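Local coordinates for iodotyrosine deiodinase (Thermotoga neapolitana, PDB 6Q1B) that catalyses the FMN-dependent reductive dehalogenation of halotyrosines such as 3-iodo-L-tyrosine and 3,5-diiodo-L-tyrosine, working as a homodimer of the nitroreductase family, at the interface of chains A and B. Coordinates in Å, arbitrary orientation; residue numbers count along the deposited sequence, not the author numbering. Chains: chain A/B, iodotyrosine deiodinase.

Contact 1: the interface of chains A and B. Residues chain A 36-38, 119, 123; chain B 11, 125, 176.
The methyl CD1 of B:Leu125 meets the ring carbon CG of A:Pro38 at 3.6 Å, the methyl pointing at the CG corner of the pyrrolidine ring. The same methyl also touches CD1 of A:Leu119, 3.8 Å away, the two leucines crossing at about a right angle, so one branch of B:Leu125 touches both the loop 36-38 and the helix 113-130 of chain A. Leucine suits this place because its reach lets a single methyl, CD1, press on the proline ring and the opposing leucine at once, with no polar group to satisfy. On its own chain, B:Leu125 CD1 also lies over the centre of the guanidinium face of B:Arg11. That arginine extends CG away from its backbone N (chi1 -167°) and then bends at chi2, which brings NH1 to 3.6 Å from CB of A:Pro38, while its CD methylene packs against the phenol oxygen OH of A:Tyr123. Ring and guanidinium planes stand steeply to each other, 76° apart, so the two do not stack; instead A:Tyr123 presents one face to its own A:Ala37, whose CB sits above the ring centre, so the broad aromatic face probably backs the loop. A:Pro38 and both arginines belong to FMN-binding positions, so this part of the dimer contact is built from cofactor-site residues of both subunits. Toward the polar rim, B:Arg176 directs its guanidinium edge at the loop backbone. NH2 of B:Arg176 gives a weak hydrogen bond to the carbonyl O of A:Ala37 (3.0 Å), and NE adds another weak one to the same oxygen. A further weak bond runs from B:Arg176 NH2 to A:Glu36 O (3.1 Å). A methionine in place of B:Arg176 would probably leave these two carbonyls without their cross-subunit donors and let the loop shift. The A:Glu36 carboxylate, nearly parallel to the guanidinium, lies beside the arginine's aliphatic stem and forms no salt bridge with it: OE1 is 3.7 Å from CG of B:Arg176 and 4.6 Å from its NE.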
ATOM      1  N   GLU A  36      -8.483   8.721  -2.373  1.00 13.83           N
ATOM      2  CA  GLU A  36      -7.804   9.904  -1.866  1.00 12.65           C
ATOM      3  C   GLU A  36      -6.319   9.643  -1.643  1.00 12.18           C
ATOM      4  O   GLU A  36      -5.548  10.563  -1.398  1.00 12.06           O
ATOM      5  CB  GLU A  36      -8.436  10.347  -0.556  1.00 12.64           C
ATOM      6  CG  GLU A  36      -9.795  10.895  -0.705  1.00 13.28           C
ATOM      7  CD  GLU A  36      -9.785  12.087  -1.597  1.00 18.72           C
ATOM      8  OE1 GLU A  36      -8.785  12.824  -1.571  1.00 16.76           O
ATOM      9  OE2 GLU A  36     -10.764  12.270  -2.340  1.00 21.72           O
ATOM     10  N   ALA A  37      -5.911   8.384  -1.746  1.00 12.48           N
ATOM     11  CA  ALA A  37      -4.527   8.060  -1.586  1.00 13.21           C
ATOM     12  C   ALA A  37      -3.653   8.699  -2.653  1.00  9.42           C
ATOM     13  O   ALA A  37      -4.082   8.986  -3.773  1.00 12.24           O
ATOM     14  CB  ALA A  37      -4.336   6.573  -1.613  1.00 11.78           C
ATOM     15  N   PRO A  38      -2.402   8.919  -2.308  1.00 11.19           N
ATOM     16  CA  PRO A  38      -1.421   9.369  -3.278  1.00 12.00           C
ATOM     17  C   PRO A  38      -1.148   8.262  -4.269  1.00 13.04           C
ATOM     18  O   PRO A  38      -1.512   7.099  -4.084  1.00 12.74           O
ATOM     19  CB  PRO A  38      -0.202   9.677  -2.409  1.00 12.23           C
ATOM     20  CG  PRO A  38      -0.313   8.670  -1.343  1.00 12.54           C
ATOM     21  CD  PRO A  38      -1.782   8.646  -1.010  1.00 11.09           C
ATOM     22  N   LEU A 119      -0.705   0.855  -1.738  1.00 10.90           N
ATOM     23  CA  LEU A 119      -0.875   1.916  -0.797  1.00 10.79           C
ATOM     24  C   LEU A 119      -2.353   2.251  -0.572  1.00  9.22           C
ATOM     25  O   LEU A 119      -2.843   2.341   0.537  1.00 11.58           O
ATOM     26  CB  LEU A 119      -0.114   3.124  -1.301  1.00  9.82           C
ATOM     27  CG  LEU A 119       0.136   4.251  -0.333  1.00 10.13           C
ATOM     28  CD1 LEU A 119       1.290   5.116  -0.841  1.00 13.18           C
ATOM     29  CD2 LEU A 119      -1.074   5.146  -0.150  1.00 11.68           C
ATOM     30  N   TYR A 123      -5.343   2.132   2.615  1.00 10.00           N
ATOM     31  CA  TYR A 123      -6.417   3.039   2.931  1.00  9.85           C
ATOM     32  C   TYR A 123      -7.750   2.329   2.959  1.00 10.89           C
ATOM     33  O   TYR A 123      -8.578   2.512   3.829  1.00 12.05           O
ATOM     34  CB  TYR A 123      -6.534   4.128   1.878  1.00 11.62           C
ATOM     35  CG  TYR A 123      -5.626   5.303   1.995  1.00 10.84           C
ATOM     36  CD1 TYR A 123      -4.294   5.169   2.342  1.00 12.90           C
ATOM     37  CD2 TYR A 123      -6.101   6.554   1.679  1.00 11.10           C
ATOM     38  CE1 TYR A 123      -3.477   6.267   2.429  1.00 10.44           C
ATOM     39  CE2 TYR A 123      -5.308   7.650   1.741  1.00 10.40           C
ATOM     40  CZ  TYR A 123      -3.989   7.508   2.093  1.00  9.38           C
ATOM     41  OH  TYR A 123      -3.174   8.624   2.161  1.00 12.35           O
TER
ATOM     42  N   ARG B  11      -5.000  14.598   3.485  1.00 13.62           N
ATOM     43  CA  ARG B  11      -3.623  14.291   3.280  1.00 13.72           C
ATOM     44  C   ARG B  11      -3.219  14.588   1.843  1.00 16.09           C
ATOM     45  O   ARG B  11      -3.867  14.188   0.872  1.00 14.56           O
ATOM     46  CB  ARG B  11      -3.352  12.845   3.605  1.00 12.21           C
ATOM     47  CG  ARG B  11      -1.910  12.567   3.698  1.00 22.53           C
ATOM     48  CD  ARG B  11      -1.463  11.532   2.765  1.00 18.75           C
ATOM     49  NE  ARG B  11      -0.018  11.612   2.701  1.00 16.02           N
ATOM     50  CZ  ARG B  11       0.676  11.781   1.585  1.00 16.17           C
ATOM     51  NH1 ARG B  11       0.060  11.821   0.424  1.00 11.93           N
ATOM     52  NH2 ARG B  11       1.993  11.881   1.619  1.00 14.35           N
ATOM     53  N   LEU B 125       1.148   6.646   5.955  1.00 11.82           N
ATOM     54  CA  LEU B 125       0.889   8.001   5.522  1.00 10.41           C
ATOM     55  C   LEU B 125      -0.292   8.606   6.216  1.00 10.54           C
ATOM     56  O   LEU B 125      -0.341   9.808   6.494  1.00 11.77           O
ATOM     57  CB  LEU B 125       0.642   8.048   4.028  1.00  9.81           C
ATOM     58  CG  LEU B 125       1.836   7.685   3.168  1.00 14.86           C
ATOM     59  CD1 LEU B 125       1.470   7.923   1.736  1.00 15.40           C
ATOM     60  CD2 LEU B 125       3.052   8.494   3.543  1.00 15.38           C
ATOM     61  N   ARG B 176      -8.601  14.528  -7.386  1.00 15.97           N
ATOM     62  CA  ARG B 176      -8.948  13.137  -7.452  1.00 13.51           C
ATOM     63  C   ARG B 176     -10.165  12.991  -8.298  1.00 14.38           C
ATOM     64  O   ARG B 176     -11.193  13.589  -8.028  1.00 17.29           O
ATOM     65  CB  ARG B 176      -9.216  12.597  -6.071  1.00 14.23           C
ATOM     66  CG  ARG B 176      -7.988  12.536  -5.213  1.00 17.90           C
ATOM     67  CD  ARG B 176      -6.910  11.689  -5.833  1.00 12.70           C
ATOM     68  NE  ARG B 176      -5.862  11.425  -4.871  1.00 13.64           N
ATOM     69  CZ  ARG B 176      -4.902  12.282  -4.576  1.00 16.57           C
ATOM     70  NH1 ARG B 176      -4.865  13.466  -5.147  1.00 13.43           N
ATOM     71  NH2 ARG B 176      -3.975  11.965  -3.695  1.00 12.13           N
TER

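Contact 2: the interface of chains A and B. Residues chain A 118-119, 121-122, 125; chain B 118-119, 122.
B:Leu119 lies over A:Gly122, its branch carbon CG 3.6 Å from the glycine CA, and the reciprocal pair of A:Leu119 and B:Gly122 repeats the arrangement about the two-fold axis. Here the two copies of helix 113-130 pack on each other, and glycine suits the position because it has no side chain to hold the opposing leucine away. B:Leu119 carries CG opposite its backbone N, near the carbonyl carbon (chi1 -169°), which lays CG and CD2 against A:Gly122 CA and sends CD1 away from the glycine toward other side chains. There CD1 meets CG1 of the beta-branched A:Val121 at 3.8 Å and CD1 of A:Leu125 at 3.9 Å, the leucine side chains meeting roughly perpendicularly. Apolar residues of different shape thus share one methyl. It also abuts the six-membered part of the A:Trp118 indole, lying in the plane of the ring beside CE3 and CZ3 rather than over a face. The broad, rigid indole gives the methyl a long edge to rest on; B:Trp118 offers the same edge to CD1 of A:Leu119. Close to the axis the tryptophans touch each other through their methylenes, CB to CB at 3.8 Å, and their rings diverge from that point. With CG set opposite the carbonyl carbon (chi1 -82°), each indole swings off the helix-helix seam, which probably leaves the backbones room to approach. The polar atoms in this packing are backbone carbonyls, and those of the two tryptophans lie close to the two-fold axis and turn toward carbon atoms of the opposing helix. The carbonyl O of A:Leu119 lies 3.6 Å from CA of B:Gly122.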
ATOM      1  N   TRP A 118      -1.307  -0.628  -3.987  1.00 14.06           N
ATOM      2  CA  TRP A 118      -1.226  -1.309  -2.705  1.00 13.78           C
ATOM      3  C   TRP A 118      -1.285  -0.320  -1.559  1.00 11.61           C
ATOM      4  O   TRP A 118      -1.890  -0.594  -0.539  1.00 12.12           O
ATOM      5  CB  TRP A 118       0.002  -2.192  -2.642  1.00 12.04           C
ATOM      6  CG  TRP A 118      -0.356  -3.432  -3.311  1.00 11.04           C
ATOM      7  CD1 TRP A 118      -0.126  -3.763  -4.597  1.00 14.25           C
ATOM      8  CD2 TRP A 118      -1.143  -4.481  -2.749  1.00 11.25           C
ATOM      9  NE1 TRP A 118      -0.684  -4.986  -4.871  1.00 13.64           N
ATOM     10  CE2 TRP A 118      -1.321  -5.440  -3.750  1.00 11.64           C
ATOM     11  CE3 TRP A 118      -1.705  -4.702  -1.491  1.00 11.63           C
ATOM     12  CZ2 TRP A 118      -2.012  -6.646  -3.519  1.00 13.42           C
ATOM     13  CZ3 TRP A 118      -2.398  -5.882  -1.272  1.00 11.27           C
ATOM     14  CH2 TRP A 118      -2.551  -6.828  -2.292  1.00 13.77           C
ATOM     15  N   LEU A 119      -0.705   0.855  -1.738  1.00 10.90           N
ATOM     16  CA  LEU A 119      -0.875   1.916  -0.797  1.00 10.79           C
ATOM     17  C   LEU A 119      -2.353   2.251  -0.572  1.00  9.22           C
ATOM     18  O   LEU A 119      -2.843   2.341   0.537  1.00 11.58           O
ATOM     19  CB  LEU A 119      -0.114   3.124  -1.301  1.00  9.82           C
ATOM     20  CG  LEU A 119       0.136   4.251  -0.333  1.00 10.13           C
ATOM     21  CD1 LEU A 119       1.290   5.116  -0.841  1.00 13.18           C
ATOM     22  CD2 LEU A 119      -1.074   5.146  -0.150  1.00 11.68           C
ATOM     23  N   VAL A 121      -4.822   0.350  -1.183  1.00 11.55           N
ATOM     24  CA  VAL A 121      -5.459  -0.770  -0.527  1.00 11.62           C
ATOM     25  C   VAL A 121      -5.308  -0.632   0.976  1.00 12.42           C
ATOM     26  O   VAL A 121      -6.208  -0.989   1.698  1.00 10.76           O
ATOM     27  CB  VAL A 121      -4.869  -2.090  -1.015  1.00 11.03           C
ATOM     28  CG1 VAL A 121      -5.304  -3.246  -0.128  1.00 11.50           C
ATOM     29  CG2 VAL A 121      -5.314  -2.354  -2.415  1.00 12.90           C
ATOM     30  N   GLY A 122      -4.192  -0.107   1.440  1.00 11.93           N
ATOM     31  CA  GLY A 122      -4.045   0.140   2.863  1.00 13.20           C
ATOM     32  C   GLY A 122      -5.122   1.064   3.372  1.00 11.53           C
ATOM     33  O   GLY A 122      -5.767   0.859   4.393  1.00 12.89           O
ATOM     34  N   LEU A 125      -8.498  -0.806   3.302  1.00 13.39           N
ATOM     35  CA  LEU A 125      -8.749  -1.716   4.390  1.00 13.67           C
ATOM     36  C   LEU A 125      -9.134  -0.990   5.638  1.00 12.24           C
ATOM     37  O   LEU A 125      -9.988  -1.469   6.375  1.00 14.22           O
ATOM     38  CB  LEU A 125      -7.526  -2.584   4.673  1.00 11.60           C
ATOM     39  CG  LEU A 125      -7.143  -3.491   3.521  1.00 15.17           C
ATOM     40  CD1 LEU A 125      -6.002  -4.344   3.982  1.00 13.87           C
ATOM     41  CD2 LEU A 125      -8.293  -4.358   3.066  1.00 15.43           C
TER
ATOM     42  N   TRP B 118       3.850  -1.683   0.788  1.00 11.27           N
ATOM     43  CA  TRP B 118       3.159  -0.513   0.285  1.00 14.16           C
ATOM     44  C   TRP B 118       1.794  -0.323   0.894  1.00 12.48           C
ATOM     45  O   TRP B 118       1.388   0.780   1.175  1.00 10.79           O
ATOM     46  CB  TRP B 118       3.100  -0.583  -1.214  1.00 10.24           C
ATOM     47  CG  TRP B 118       4.380  -0.106  -1.709  1.00 10.36           C
ATOM     48  CD1 TRP B 118       5.462  -0.852  -2.051  1.00 14.41           C
ATOM     49  CD2 TRP B 118       4.773   1.254  -1.819  1.00 10.16           C
ATOM     50  NE1 TRP B 118       6.507  -0.035  -2.392  1.00 14.04           N
ATOM     51  CE2 TRP B 118       6.104   1.260  -2.259  1.00 10.59           C
ATOM     52  CE3 TRP B 118       4.128   2.471  -1.584  1.00 13.80           C
ATOM     53  CZ2 TRP B 118       6.790   2.422  -2.496  1.00 15.22           C
ATOM     54  CZ3 TRP B 118       4.810   3.618  -1.827  1.00 11.14           C
ATOM     55  CH2 TRP B 118       6.125   3.592  -2.279  1.00 13.77           C
ATOM     56  N   LEU B 119       1.105  -1.397   1.170  1.00  9.01           N
ATOM     57  CA  LEU B 119      -0.107  -1.331   1.946  1.00 10.91           C
ATOM     58  C   LEU B 119       0.168  -0.654   3.271  1.00 12.04           C
ATOM     59  O   LEU B 119      -0.526   0.243   3.677  1.00 10.86           O
ATOM     60  CB  LEU B 119      -0.630  -2.744   2.133  1.00  9.05           C
ATOM     61  CG  LEU B 119      -2.022  -2.889   2.685  1.00  9.07           C
ATOM     62  CD1 LEU B 119      -2.530  -4.245   2.288  1.00 13.17           C
ATOM     63  CD2 LEU B 119      -2.068  -2.731   4.200  1.00 13.58           C
ATOM     64  N   GLY B 122       0.510   2.889   3.130  1.00 10.24           N
ATOM     65  CA  GLY B 122      -0.771   3.565   3.163  1.00 11.24           C
ATOM     66  C   GLY B 122      -1.171   3.897   4.574  1.00 11.17           C
ATOM     67  O   GLY B 122      -1.553   4.984   4.907  1.00 11.74           O
TER

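Contact 1 and contact 2 lie about 9 Å apart, measured between the centres of their C-alpha atoms, and share A:Leu119. Helix 113-130 runs through both: in contact 2 it pairs with its own copy near the two-fold axis, whereas in contact 1 it works together with the FMN-binding loop and arginines. The shared leucine touches both regions, and so probably links the helical centre of the homodimer to the cofactor region. Since symmetry repeats each contact with the chains exchanged, this continuous packing probably couples dimer formation to the shaping of both FMN sites, although the structure alone does not show the order of assembly.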